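Local coordinates for protein N5-carboxyaminoimidazole ribonucleotide synthetase (Bacillus anthracis, PDB 3QFF) that binds ADP and probably catalyses the ATP-dependent carboxylation of aminoimidazole ribonucleotide to its N5-carboxy derivative in purine biosynthesis, at residues I11-T16 and M36-A41; G18-G23 and D77-E82; R27-A32 and G296-A301; I57-S62 and Q70-I75. One frame throughout, in Å; residues are numbered along the deposited sequence.

Contact 1: residues I11-T16 and M36-A41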
loop_
_atom_site.group_PDB
_atom_site.type_symbol
_atom_site.label_atom_id
_atom_site.label_comp_id
_atom_site.label_asym_id
_atom_site.label_seq_id
_atom_site.Cartn_x
_atom_site.Cartn_y
_atom_site.Cartn_z
ATOM N N ILE A 11 -15.435 13.242 -5.085
ATOM C CA ILE A 11 -14.141 13.775 -5.531
ATOM C C ILE A 11 -13.385 12.672 -6.279
ATOM O O ILE A 11 -12.864 11.728 -5.667
ATOM C CB ILE A 11 -13.293 14.301 -4.346
ATOM C CG1 ILE A 11 -14.094 15.257 -3.441
ATOM C CG2 ILE A 11 -11.982 14.923 -4.836
ATOM C CD1 ILE A 11 -14.611 16.578 -4.152
ATOM N N LEU A 12 -13.329 12.809 -7.601
ATOM C CA LEU A 12 -12.789 11.766 -8.471
ATOM C C LEU A 12 -11.268 11.683 -8.482
ATOM O O LEU A 12 -10.580 12.697 -8.318
ATOM C CB LEU A 12 -13.297 11.952 -9.912
ATOM C CG LEU A 12 -14.785 11.709 -10.151
ATOM C CD1 LEU A 12 -15.203 12.114 -11.583
ATOM C CD2 LEU A 12 -15.164 10.255 -9.826
ATOM N N PRO A 13 -10.734 10.472 -8.706
ATOM C CA PRO A 13 -9.304 10.308 -8.989
ATOM C C PRO A 13 -8.825 11.349 -9.984
ATOM O O PRO A 13 -9.540 11.653 -10.944
ATOM C CB PRO A 13 -9.246 8.927 -9.607
ATOM C CG PRO A 13 -10.326 8.164 -8.828
ATOM C CD PRO A 13 -11.438 9.173 -8.651
ATOM N N GLY A 14 -7.648 11.924 -9.729
ATOM C CA GLY A 14 -7.102 12.959 -10.598
ATOM C C GLY A 14 -7.178 14.326 -9.944
ATOM O O GLY A 14 -6.396 15.211 -10.269
ATOM N N LYS A 15 -8.110 14.494 -9.007
ATOM C CA LYS A 15 -8.216 15.747 -8.255
ATOM C C LYS A 15 -7.146 15.801 -7.168
ATOM O O LYS A 15 -6.488 14.798 -6.888
ATOM C CB LYS A 15 -9.605 15.888 -7.619
ATOM C CG LYS A 15 -10.778 15.911 -8.600
ATOM C CD LYS A 15 -10.834 17.205 -9.419
ATOM C CE LYS A 15 -12.217 17.384 -10.048
ATOM N NZ LYS A 15 -12.539 16.204 -10.908
ATOM N N THR A 16 -7.012 16.967 -6.540
ATOM C CA THR A 16 -6.019 17.207 -5.499
ATOM C C THR A 16 -6.647 17.126 -4.111
ATOM O O THR A 16 -7.640 17.817 -3.804
ATOM C CB THR A 16 -5.348 18.603 -5.667
ATOM O OG1 THR A 16 -4.779 18.708 -6.978
ATOM C CG2 THR A 16 -4.268 18.845 -4.611
ATOM N N MET A 36 -4.603 5.483 -5.878
ATOM C CA MET A 36 -5.880 5.704 -6.532
ATOM C C MET A 36 -5.834 6.876 -7.507
ATOM O O MET A 36 -6.860 7.271 -8.042
ATOM C CB MET A 36 -6.973 5.934 -5.479
ATOM C CG MET A 36 -7.641 4.649 -4.989
ATOM S SD MET A 36 -8.967 4.933 -3.779
ATOM C CE MET A 36 -8.013 5.579 -2.422
ATOM N N GLY A 37 -4.645 7.434 -7.715
ATOM C CA GLY A 37 -4.421 8.445 -8.735
ATOM C C GLY A 37 -4.803 9.858 -8.338
ATOM O O GLY A 37 -5.071 10.680 -9.211
ATOM N N TYR A 38 -4.852 10.135 -7.032
ATOM C CA TYR A 38 -5.031 11.503 -6.542
ATOM C C TYR A 38 -3.712 12.270 -6.510
ATOM O O TYR A 38 -2.634 11.686 -6.351
ATOM C CB TYR A 38 -5.679 11.521 -5.147
ATOM C CG TYR A 38 -7.113 11.099 -5.176
ATOM C CD1 TYR A 38 -8.117 12.003 -5.523
ATOM C CD2 TYR A 38 -7.474 9.777 -4.895
ATOM C CE1 TYR A 38 -9.442 11.614 -5.574
ATOM C CE2 TYR A 38 -8.810 9.373 -4.946
ATOM C CZ TYR A 38 -9.786 10.293 -5.282
ATOM O OH TYR A 38 -11.099 9.884 -5.330
ATOM N N LYS A 39 -3.819 13.584 -6.675
ATOM C CA LYS A 39 -2.703 14.507 -6.480
ATOM C C LYS A 39 -2.771 15.002 -5.034
ATOM O O LYS A 39 -3.849 15.048 -4.448
ATOM C CB LYS A 39 -2.831 15.663 -7.488
ATOM C CG LYS A 39 -1.795 16.775 -7.342
ATOM C CD LYS A 39 -1.820 17.715 -8.574
ATOM C CE LYS A 39 -0.938 18.955 -8.344
ATOM N NZ LYS A 39 -0.879 19.844 -9.554
ATOM N N ILE A 40 -1.627 15.346 -4.452
ATOM C CA ILE A 40 -1.560 15.706 -3.043
ATOM C C ILE A 40 -0.900 17.067 -2.820
ATOM O O ILE A 40 0.195 17.331 -3.339
ATOM C CB ILE A 40 -0.772 14.636 -2.215
ATOM C CG1 ILE A 40 -1.396 13.236 -2.374
ATOM C CG2 ILE A 40 -0.646 15.055 -0.716
ATOM C CD1 ILE A 40 -2.804 13.094 -1.820
ATOM N N ALA A 41 -1.577 17.923 -2.054
ATOM C CA ALA A 41 -0.967 19.159 -1.537
ATOM C C ALA A 41 -0.909 19.077 -0.018
ATOM O O ALA A 41 -1.848 18.591 0.614
ATOM C CB ALA A 41 -1.767 20.389 -1.992
#
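Thr16 and Lys39 open the parallel pairing of the first two strands of the Rossmann-like preATP-grasp domain, and just ahead of them a type II turn from Leu12 to Lys15 meets Tyr38. Lys39 N donates to Lys15 O at 2.9 Å, and Thr16 CA follows with a CA-H...O contact of 3.2 Å to Lys39 O. The two side chains lie side by side, pointing the same way, with Thr16 OG1 3.5 Å from CD of the extended Lys39 chain. Thr16 CG2, anti to its backbone N, instead meets Ala41 CB. Tyr38 meets the turn and the residue before it in two ways. Pro13 CA sits over one face of its ring, a CH-pi contact 3.9 Å from the centroid, while the hydroxyl donates to Ile11 O at 2.6 Å and in the carbonyl plane. The ring is thus tied at its hydroxyl end, with Pro13 CA toward the rim. Pro13 CB also packs 3.3 Å from Met36 O, a buried carbonyl with no polar partner in the model. Gly37 closes helix 24-35 through a Schellman motif. Helix 294-303 flanks the contact, with Cys303 against Tyr38 and Ile299 against Met36, and Leu343 of the second subunit packs on Pro13.

Contact 2: residues G18-G23 and D77-E82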
loop_
_atom_site.group_PDB
_atom_site.type_symbol
_atom_site.label_atom_id
_atom_site.label_comp_id
_atom_site.label_asym_id
_atom_site.label_seq_id
_atom_site.Cartn_x
_atom_site.Cartn_y
_atom_site.Cartn_z
ATOM N N GLY A 18 -5.799 18.064 -0.356
ATOM C CA GLY A 18 -4.967 18.918 0.476
ATOM C C GLY A 18 -5.009 18.486 1.927
ATOM O O GLY A 18 -6.086 18.289 2.504
ATOM N N ILE A 19 -3.830 18.358 2.521
ATOM C CA ILE A 19 -3.700 17.861 3.884
ATOM C C ILE A 19 -3.056 18.924 4.782
ATOM O O ILE A 19 -1.981 19.453 4.471
ATOM C CB ILE A 19 -2.853 16.558 3.932
ATOM C CG1 ILE A 19 -3.449 15.492 2.988
ATOM C CG2 ILE A 19 -2.732 16.054 5.390
ATOM C CD1 ILE A 19 -2.619 14.201 2.850
ATOM N N ILE A 20 -3.730 19.239 5.885
ATOM C CA ILE A 20 -3.171 20.129 6.896
ATOM C C ILE A 20 -2.396 19.297 7.929
ATOM O O ILE A 20 -2.981 18.579 8.745
ATOM C CB ILE A 20 -4.250 21.003 7.577
ATOM C CG1 ILE A 20 -5.023 21.818 6.530
ATOM C CG2 ILE A 20 -3.623 21.928 8.657
ATOM C CD1 ILE A 20 -6.262 22.476 7.056
ATOM N N GLY A 21 -1.079 19.424 7.883
ATOM C CA GLY A 21 -0.189 18.677 8.755
ATOM C C GLY A 21 0.560 17.660 7.922
ATOM O O GLY A 21 -0.054 16.887 7.193
ATOM N N GLY A 22 1.886 17.665 8.022
ATOM C CA GLY A 22 2.711 16.863 7.126
ATOM C C GLY A 22 3.493 15.758 7.794
ATOM O O GLY A 22 4.508 15.321 7.250
ATOM N N GLY A 23 3.038 15.323 8.974
ATOM C CA GLY A 23 3.662 14.223 9.701
ATOM C C GLY A 23 3.311 12.858 9.094
ATOM O O GLY A 23 2.794 12.766 7.982
ATOM N N ASP A 77 -9.206 20.178 -4.168
ATOM C CA ASP A 77 -10.596 19.787 -4.405
ATOM C C ASP A 77 -11.294 19.264 -3.152
ATOM O O ASP A 77 -12.527 19.332 -3.040
ATOM C CB ASP A 77 -10.638 18.777 -5.542
ATOM C CG ASP A 77 -10.047 19.360 -6.825
ATOM O OD1 ASP A 77 -10.801 20.052 -7.557
ATOM O OD2 ASP A 77 -8.834 19.170 -7.068
ATOM N N VAL A 78 -10.501 18.752 -2.214
ATOM C CA VAL A 78 -11.000 18.346 -0.895
ATOM C C VAL A 78 -9.872 18.582 0.097
ATOM O O VAL A 78 -8.692 18.383 -0.229
ATOM C CB VAL A 78 -11.530 16.863 -0.866
ATOM C CG1 VAL A 78 -10.448 15.854 -1.254
ATOM C CG2 VAL A 78 -12.151 16.506 0.515
ATOM N N VAL A 79 -10.228 19.040 1.291
ATOM C CA VAL A 79 -9.253 19.283 2.358
ATOM C C VAL A 79 -9.510 18.339 3.549
ATOM O O VAL A 79 -10.651 18.159 3.976
ATOM C CB VAL A 79 -9.271 20.775 2.809
ATOM C CG1 VAL A 79 -8.254 21.047 3.940
ATOM C CG2 VAL A 79 -8.981 21.707 1.613
ATOM N N THR A 80 -8.442 17.742 4.066
ATOM C CA THR A 80 -8.492 16.982 5.308
ATOM C C THR A 80 -7.323 17.430 6.184
ATOM O O THR A 80 -6.482 18.233 5.758
ATOM C CB THR A 80 -8.503 15.425 5.053
ATOM O OG1 THR A 80 -8.590 14.722 6.300
ATOM C CG2 THR A 80 -7.247 14.975 4.309
ATOM N N TYR A 81 -7.278 16.936 7.415
ATOM C CA TYR A 81 -6.228 17.336 8.349
ATOM C C TYR A 81 -5.641 16.140 9.077
ATOM O O TYR A 81 -6.340 15.161 9.361
ATOM C CB TYR A 81 -6.800 18.306 9.395
ATOM C CG TYR A 81 -7.968 17.696 10.146
ATOM C CD1 TYR A 81 -9.283 17.906 9.725
ATOM C CD2 TYR A 81 -7.749 16.860 11.243
ATOM C CE1 TYR A 81 -10.362 17.310 10.404
ATOM C CE2 TYR A 81 -8.806 16.261 11.915
ATOM C CZ TYR A 81 -10.100 16.489 11.498
ATOM O OH TYR A 81 -11.123 15.884 12.177
ATOM N N GLU A 82 -4.357 16.253 9.403
ATOM C CA GLU A 82 -3.710 15.392 10.389
ATOM C C GLU A 82 -3.558 16.197 11.679
ATOM O O GLU A 82 -3.742 15.674 12.788
ATOM C CB GLU A 82 -2.331 14.957 9.887
ATOM C CG GLU A 82 -1.290 14.845 11.010
ATOM C CD GLU A 82 0.112 14.714 10.498
ATOM O OE1 GLU A 82 0.870 15.703 10.583
ATOM O OE2 GLU A 82 0.452 13.617 10.022
#
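Ile20 and Tyr81 are paired neighbours in the parallel sheet of the Rossmann-like domain, where strand 16-20 runs beside strand 78-81 and leads into a glycine-rich turn resembling the GxGxxG pattern. Four backbone bonds knit the strands in register: Gly18 N to Val78 O, Thr80 N to Gly18 O, Ile20 N to Thr80 O, and Glu82 N to Ile20 O, the last at 2.8 Å. Side chains follow the same register. Ile20 CD1 meets Val79 CG1 at 4.0 Å on one face, and on the other Ile19 CG1 lies alongside Thr80 CG2, whose residue bonds through OG1 to Gln102. Glu82 carries the contact past the strand ends. Its CB lies 3.9 Å from Ile20 O and nearly as close to Gly21 O. Chi1, at 144°, sets CG away from a staggered position, and the chain then runs out extended to CD, 3.4 Å from Gly23 N. At the tip the carboxylate divides its work: OE2 accepts from Gly26 N, within the first turn of helix 24-35, and OE1 takes the amide of Gly23, the N-cap residue. A negative charge at this helix end would probably be stabilised by the helix dipole. Gly23 N reaches OE1 at 2.7 Å, from its syn side and 15° out of the carboxylate plane.

Contact 3: residues R27-A32 and G296-A301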
loop_
_atom_site.group_PDB
_atom_site.type_symbol
_atom_site.label_atom_id
_atom_site.label_comp_id
_atom_site.label_asym_id
_atom_site.label_seq_id
_atom_site.Cartn_x
_atom_site.Cartn_y
_atom_site.Cartn_z
ATOM N N ARG A 27 1.601 11.538 5.503
ATOM C CA ARG A 27 2.343 10.752 4.511
ATOM C C ARG A 27 1.586 9.476 4.121
ATOM O O ARG A 27 1.460 9.151 2.940
ATOM C CB ARG A 27 3.726 10.394 5.057
ATOM C CG ARG A 27 4.562 9.463 4.159
ATOM C CD ARG A 27 5.802 9.042 4.944
ATOM N NE ARG A 27 6.741 8.192 4.209
ATOM C CZ ARG A 27 7.780 8.637 3.501
ATOM N NH1 ARG A 27 7.998 9.940 3.367
ATOM N NH2 ARG A 27 8.595 7.768 2.900
ATOM N N MET A 28 1.078 8.766 5.117
ATOM C CA MET A 28 0.353 7.526 4.850
ATOM C C MET A 28 -1.005 7.727 4.155
ATOM O O MET A 28 -1.383 6.917 3.299
ATOM C CB MET A 28 0.242 6.688 6.119
ATOM C CG MET A 28 1.577 6.029 6.458
ATOM S SD MET A 28 1.564 5.079 7.977
ATOM C CE MET A 28 1.546 6.338 9.259
ATOM N N MET A 29 -1.709 8.809 4.481
ATOM C CA MET A 29 -2.935 9.180 3.733
ATOM C C MET A 29 -2.541 9.420 2.270
ATOM O O MET A 29 -3.229 9.004 1.329
ATOM C CB MET A 29 -3.528 10.501 4.266
ATOM C CG MET A 29 -4.348 10.444 5.561
ATOM S SD MET A 29 -4.902 12.145 5.976
ATOM C CE MET A 29 -5.596 11.932 7.617
ATOM N N ALA A 30 -1.441 10.141 2.097
ATOM C CA ALA A 30 -1.010 10.583 0.774
ATOM C C ALA A 30 -0.550 9.416 -0.098
ATOM O O ALA A 30 -0.807 9.402 -1.306
ATOM C CB ALA A 30 0.084 11.641 0.903
ATOM N N LEU A 31 0.112 8.435 0.517
ATOM C CA LEU A 31 0.504 7.207 -0.191
ATOM C C LEU A 31 -0.706 6.404 -0.666
ATOM O O LEU A 31 -0.725 5.903 -1.797
ATOM C CB LEU A 31 1.442 6.346 0.668
ATOM C CG LEU A 31 2.877 6.924 0.768
ATOM C CD1 LEU A 31 3.641 6.312 1.925
ATOM C CD2 LEU A 31 3.649 6.699 -0.533
ATOM N N ALA A 32 -1.723 6.322 0.190
ATOM C CA ALA A 32 -2.984 5.645 -0.136
ATOM C C ALA A 32 -3.691 6.367 -1.285
ATOM O O ALA A 32 -4.243 5.739 -2.201
ATOM C CB ALA A 32 -3.895 5.623 1.121
ATOM N N GLY A 296 -6.467 4.148 3.276
ATOM C CA GLY A 296 -7.314 3.961 2.090
ATOM C C GLY A 296 -8.780 4.239 2.403
ATOM O O GLY A 296 -9.504 4.806 1.568
ATOM N N GLN A 297 -9.221 3.845 3.600
ATOM C CA GLN A 297 -10.600 4.105 4.045
ATOM C C GLN A 297 -10.882 5.588 4.216
ATOM O O GLN A 297 -11.925 6.078 3.787
ATOM C CB GLN A 297 -10.938 3.358 5.350
ATOM C CG GLN A 297 -11.067 1.856 5.197
ATOM C CD GLN A 297 -12.314 1.429 4.404
ATOM O OE1 GLN A 297 -12.537 1.875 3.272
ATOM N NE2 GLN A 297 -13.112 0.549 4.993
ATOM N N HIS A 298 -9.953 6.301 4.842
ATOM C CA HIS A 298 -10.124 7.730 5.103
ATOM C C HIS A 298 -10.260 8.513 3.792
ATOM O O HIS A 298 -11.135 9.391 3.665
ATOM C CB HIS A 298 -8.960 8.281 5.942
ATOM C CG HIS A 298 -9.108 9.731 6.291
ATOM N ND1 HIS A 298 -9.883 10.172 7.342
ATOM C CD2 HIS A 298 -8.580 10.840 5.722
ATOM C CE1 HIS A 298 -9.827 11.491 7.407
ATOM N NE2 HIS A 298 -9.055 11.923 6.423
ATOM N N ILE A 299 -9.398 8.193 2.824
ATOM C CA ILE A 299 -9.476 8.830 1.502
ATOM C C ILE A 299 -10.843 8.576 0.833
ATOM O O ILE A 299 -11.498 9.521 0.365
ATOM C CB ILE A 299 -8.307 8.405 0.566
ATOM C CG1 ILE A 299 -6.948 8.880 1.119
ATOM C CG2 ILE A 299 -8.519 8.957 -0.852
ATOM C CD1 ILE A 299 -6.878 10.386 1.484
ATOM N N ARG A 300 -11.275 7.312 0.806
ATOM C CA ARG A 300 -12.580 6.946 0.226
ATOM C C ARG A 300 -13.720 7.668 0.921
ATOM O O ARG A 300 -14.639 8.117 0.258
ATOM C CB ARG A 300 -12.834 5.439 0.298
ATOM C CG ARG A 300 -11.908 4.611 -0.567
ATOM C CD ARG A 300 -11.936 3.121 -0.154
ATOM N NE ARG A 300 -11.327 2.273 -1.177
ATOM C CZ ARG A 300 -10.014 2.074 -1.339
ATOM N NH1 ARG A 300 -9.132 2.659 -0.542
ATOM N NH2 ARG A 300 -9.572 1.281 -2.321
ATOM N N ALA A 301 -13.655 7.761 2.250
ATOM C CA ALA A 301 -14.697 8.395 3.052
ATOM C C ALA A 301 -14.892 9.879 2.718
ATOM O O ALA A 301 -16.030 10.340 2.542
ATOM C CB ALA A 301 -14.415 8.228 4.571
#
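Met29 and His298 meet where helix 24-35 of the Rossmann-like domain crosses helix 294-303, a helix-helix contact between parts of the chain more than 260 residues apart. The segment axes pass 8.8 Å from each other at a signed angle of -70°. Close packing of aliphatic groups on backbone begins at Ala32, whose CB points toward Gly296, 3.7 Å from its N, and with no side chain on that residue the two CA atoms come within 5.2 Å. Ile299 packs on Met29, its CG1 3.7 Å from Met29 O and its CD1 near Met29 CB. Aromatic contact is of two kinds, both from the methionine tip. Its chain, extended beyond CG, brings CE over one face of the His298 imidazole in a CH-pi contact, 4.0 Å from the centroid and 30° off the normal, while SD makes an oblique sulfur-aromatic approach. Polar bonds hold that ring from other sides, for ND1 pairs with Thr257 OG1 and NE2 with Thr80 OG1, which should help fix its rotation. No hydrogen bond joins the two segments themselves. Within the second helix, however, Gly296 O is gripped twice: Arg300 N accounts for the helical bond, and Arg300 NH1 comes from the opposite face of the carbonyl plane, at 3.0 Å and well above it.

Contact 4: residues I57-S62 and Q70-I75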
loop_
_atom_site.group_PDB
_atom_site.type_symbol
_atom_site.label_atom_id
_atom_site.label_comp_id
_atom_site.label_asym_id
_atom_site.label_seq_id
_atom_site.Cartn_x
_atom_site.Cartn_y
_atom_site.Cartn_z
ATOM N N ILE A 57 2.499 19.176 -4.235
ATOM C CA ILE A 57 2.640 20.575 -3.817
ATOM C C ILE A 57 2.904 20.673 -2.304
ATOM O O ILE A 57 2.231 20.009 -1.511
ATOM C CB ILE A 57 1.385 21.396 -4.198
ATOM C CG1 ILE A 57 1.150 21.316 -5.710
ATOM C CG2 ILE A 57 1.507 22.855 -3.739
ATOM C CD1 ILE A 57 -0.156 21.929 -6.172
ATOM N N GLU A 58 3.881 21.498 -1.922
ATOM C CA GLU A 58 4.224 21.733 -0.522
ATOM C C GLU A 58 4.090 23.220 -0.171
ATOM O O GLU A 58 4.682 24.071 -0.831
ATOM C CB GLU A 58 5.651 21.245 -0.247
ATOM C CG GLU A 58 6.184 21.478 1.185
ATOM C CD GLU A 58 7.680 21.142 1.330
ATOM O OE1 GLU A 58 8.128 20.836 2.451
ATOM O OE2 GLU A 58 8.419 21.160 0.322
ATOM N N ILE A 59 3.297 23.522 0.854
ATOM C CA ILE A 59 3.242 24.867 1.428
ATOM C C ILE A 59 3.855 24.866 2.827
ATOM O O ILE A 59 3.361 24.198 3.743
ATOM C CB ILE A 59 1.796 25.423 1.471
ATOM C CG1 ILE A 59 1.202 25.468 0.067
ATOM C CG2 ILE A 59 1.770 26.812 2.108
ATOM C CD1 ILE A 59 -0.304 25.584 0.031
ATOM N N VAL A 60 4.941 25.616 2.989
ATOM C CA VAL A 60 5.643 25.660 4.258
ATOM C C VAL A 60 5.169 26.902 5.020
ATOM O O VAL A 60 5.576 28.023 4.695
ATOM C CB VAL A 60 7.193 25.592 4.065
ATOM C CG1 VAL A 60 7.922 25.610 5.408
ATOM C CG2 VAL A 60 7.572 24.325 3.306
ATOM N N ALA A 61 4.281 26.688 6.000
ATOM C CA ALA A 61 3.700 27.770 6.819
ATOM C C ALA A 61 3.178 27.290 8.180
ATOM O O ALA A 61 3.034 26.088 8.395
ATOM C CB ALA A 61 2.587 28.470 6.057
ATOM N N SER A 62 2.895 28.235 9.080
ATOM C CA SER A 62 2.276 27.955 10.382
ATOM C C SER A 62 0.831 27.505 10.232
ATOM O O SER A 62 0.128 27.940 9.320
ATOM C CB SER A 62 2.272 29.212 11.275
ATOM O OG SER A 62 3.578 29.679 11.540
ATOM N N GLN A 70 -5.628 29.326 3.314
ATOM C CA GLN A 70 -6.410 29.735 2.157
ATOM C C GLN A 70 -5.757 29.296 0.858
ATOM O O GLN A 70 -6.446 28.843 -0.048
ATOM C CB GLN A 70 -6.652 31.252 2.163
ATOM C CG GLN A 70 -7.783 31.660 3.106
ATOM C CD GLN A 70 -7.873 33.157 3.347
ATOM O OE1 GLN A 70 -6.987 33.920 2.970
ATOM N NE2 GLN A 70 -8.954 33.579 3.989
ATOM N N HIS A 71 -4.436 29.437 0.770
ATOM C CA HIS A 71 -3.711 29.013 -0.420
ATOM C C HIS A 71 -3.840 27.493 -0.646
ATOM O O HIS A 71 -4.054 27.057 -1.762
ATOM C CB HIS A 71 -2.244 29.456 -0.379
ATOM C CG HIS A 71 -1.485 29.103 -1.618
ATOM N ND1 HIS A 71 -0.195 28.617 -1.592
ATOM C CD2 HIS A 71 -1.850 29.131 -2.923
ATOM C CE1 HIS A 71 0.205 28.368 -2.827
ATOM N NE2 HIS A 71 -0.780 28.672 -3.653
ATOM N N LEU A 72 -3.730 26.706 0.423
ATOM C CA LEU A 72 -3.954 25.254 0.345
ATOM C C LEU A 72 -5.358 24.938 -0.144
ATOM O O LEU A 72 -5.541 24.106 -1.038
ATOM C CB LEU A 72 -3.724 24.582 1.711
ATOM C CG LEU A 72 -3.928 23.061 1.786
ATOM C CD1 LEU A 72 -2.821 22.324 1.011
ATOM C CD2 LEU A 72 -3.912 22.630 3.237
ATOM N N ALA A 73 -6.346 25.607 0.435
ATOM C CA ALA A 73 -7.734 25.359 0.070
ATOM C C ALA A 73 -7.981 25.679 -1.397
ATOM O O ALA A 73 -8.657 24.913 -2.091
ATOM C CB ALA A 73 -8.677 26.155 0.972
ATOM N N GLU A 74 -7.401 26.795 -1.852
ATOM C CA GLU A 74 -7.543 27.312 -3.226
ATOM C C GLU A 74 -7.105 26.352 -4.312
ATOM O O GLU A 74 -7.544 26.469 -5.460
ATOM C CB GLU A 74 -6.654 28.543 -3.416
ATOM C CG GLU A 74 -7.196 29.827 -2.901
ATOM C CD GLU A 74 -6.261 30.983 -3.206
ATOM O OE1 GLU A 74 -6.756 32.117 -3.231
ATOM O OE2 GLU A 74 -5.043 30.757 -3.436
ATOM N N ILE A 75 -6.191 25.455 -3.970
ATOM C CA ILE A 75 -5.642 24.525 -4.949
ATOM C C ILE A 75 -6.046 23.076 -4.677
ATOM O O ILE A 75 -5.576 22.154 -5.353
ATOM C CB ILE A 75 -4.125 24.653 -5.026
ATOM C CG1 ILE A 75 -3.496 24.142 -3.715
ATOM C CG2 ILE A 75 -3.753 26.111 -5.365
ATOM C CD1 ILE A 75 -2.007 24.209 -3.651
#
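Ile59 reaches His71 and Leu72 where edge strand 57-60 meets helix 66-74, the helix of the beta-alpha-beta crossover that carries the chain to strand 78-81. Its CG1 stands anti to the carbonyl carbon, and chi2 of 162° swings CD1 anti to CA, stretching the side chain outward. That one methyl does most of the touching: it lies 3.4 Å from His71 ND1, 3.6 Å from Leu72 N and 3.9 Å from Leu72 CB. The imidazole, with CG anti to its backbone N, receives it obliquely. Ile57, two residues back, has the same first torsion and meets Ile75 tip to tip, CD1 to CD1 at 3.9 Å, its CG2 branch about equally near Ile75 CD1. Ile75 differs: chi1 of 68° places its CG1 between the backbone N and the carbonyl carbon, and CD1 then extends to both Ile57 and Ile59. Leu72 also packs on Ala41 and Leu43 of the neighbouring strand 39-44. No hydrogen bond spans the two segments, and apart from the imidazole the side chains meet carbon to carbon, methyl to methyl only at Ile75 CD1. Cohesion here probably rests on shape and on the removal of isoleucine methyls from water at the domain surface, not on directional bonds.

In the fold
All four contacts build or border one four-stranded parallel sheet, the centres of contacts 1 and 2 lying about 13 Å apart. Contact 1 joins contact 2 through Ala41 O and Ile19 N, 2.8 Å apart, and contact 4 through Ile40 O and Ile57 N, 3.1 Å apart. Contact 4, about 10 Å from contact 2 between centres, sends Leu72 CD2 to within 3.6 Å of Ile20 CG1. Contact 3, its centre about 11 Å from those of contacts 1 and 2, sets Met29 CB against Ile19 CD1 and ties the sheet domain to helix 294-303; it lies about 19 Å from contact 4. The ADP pocket is built from residues between 113 and 274, a range that holds none of these segments.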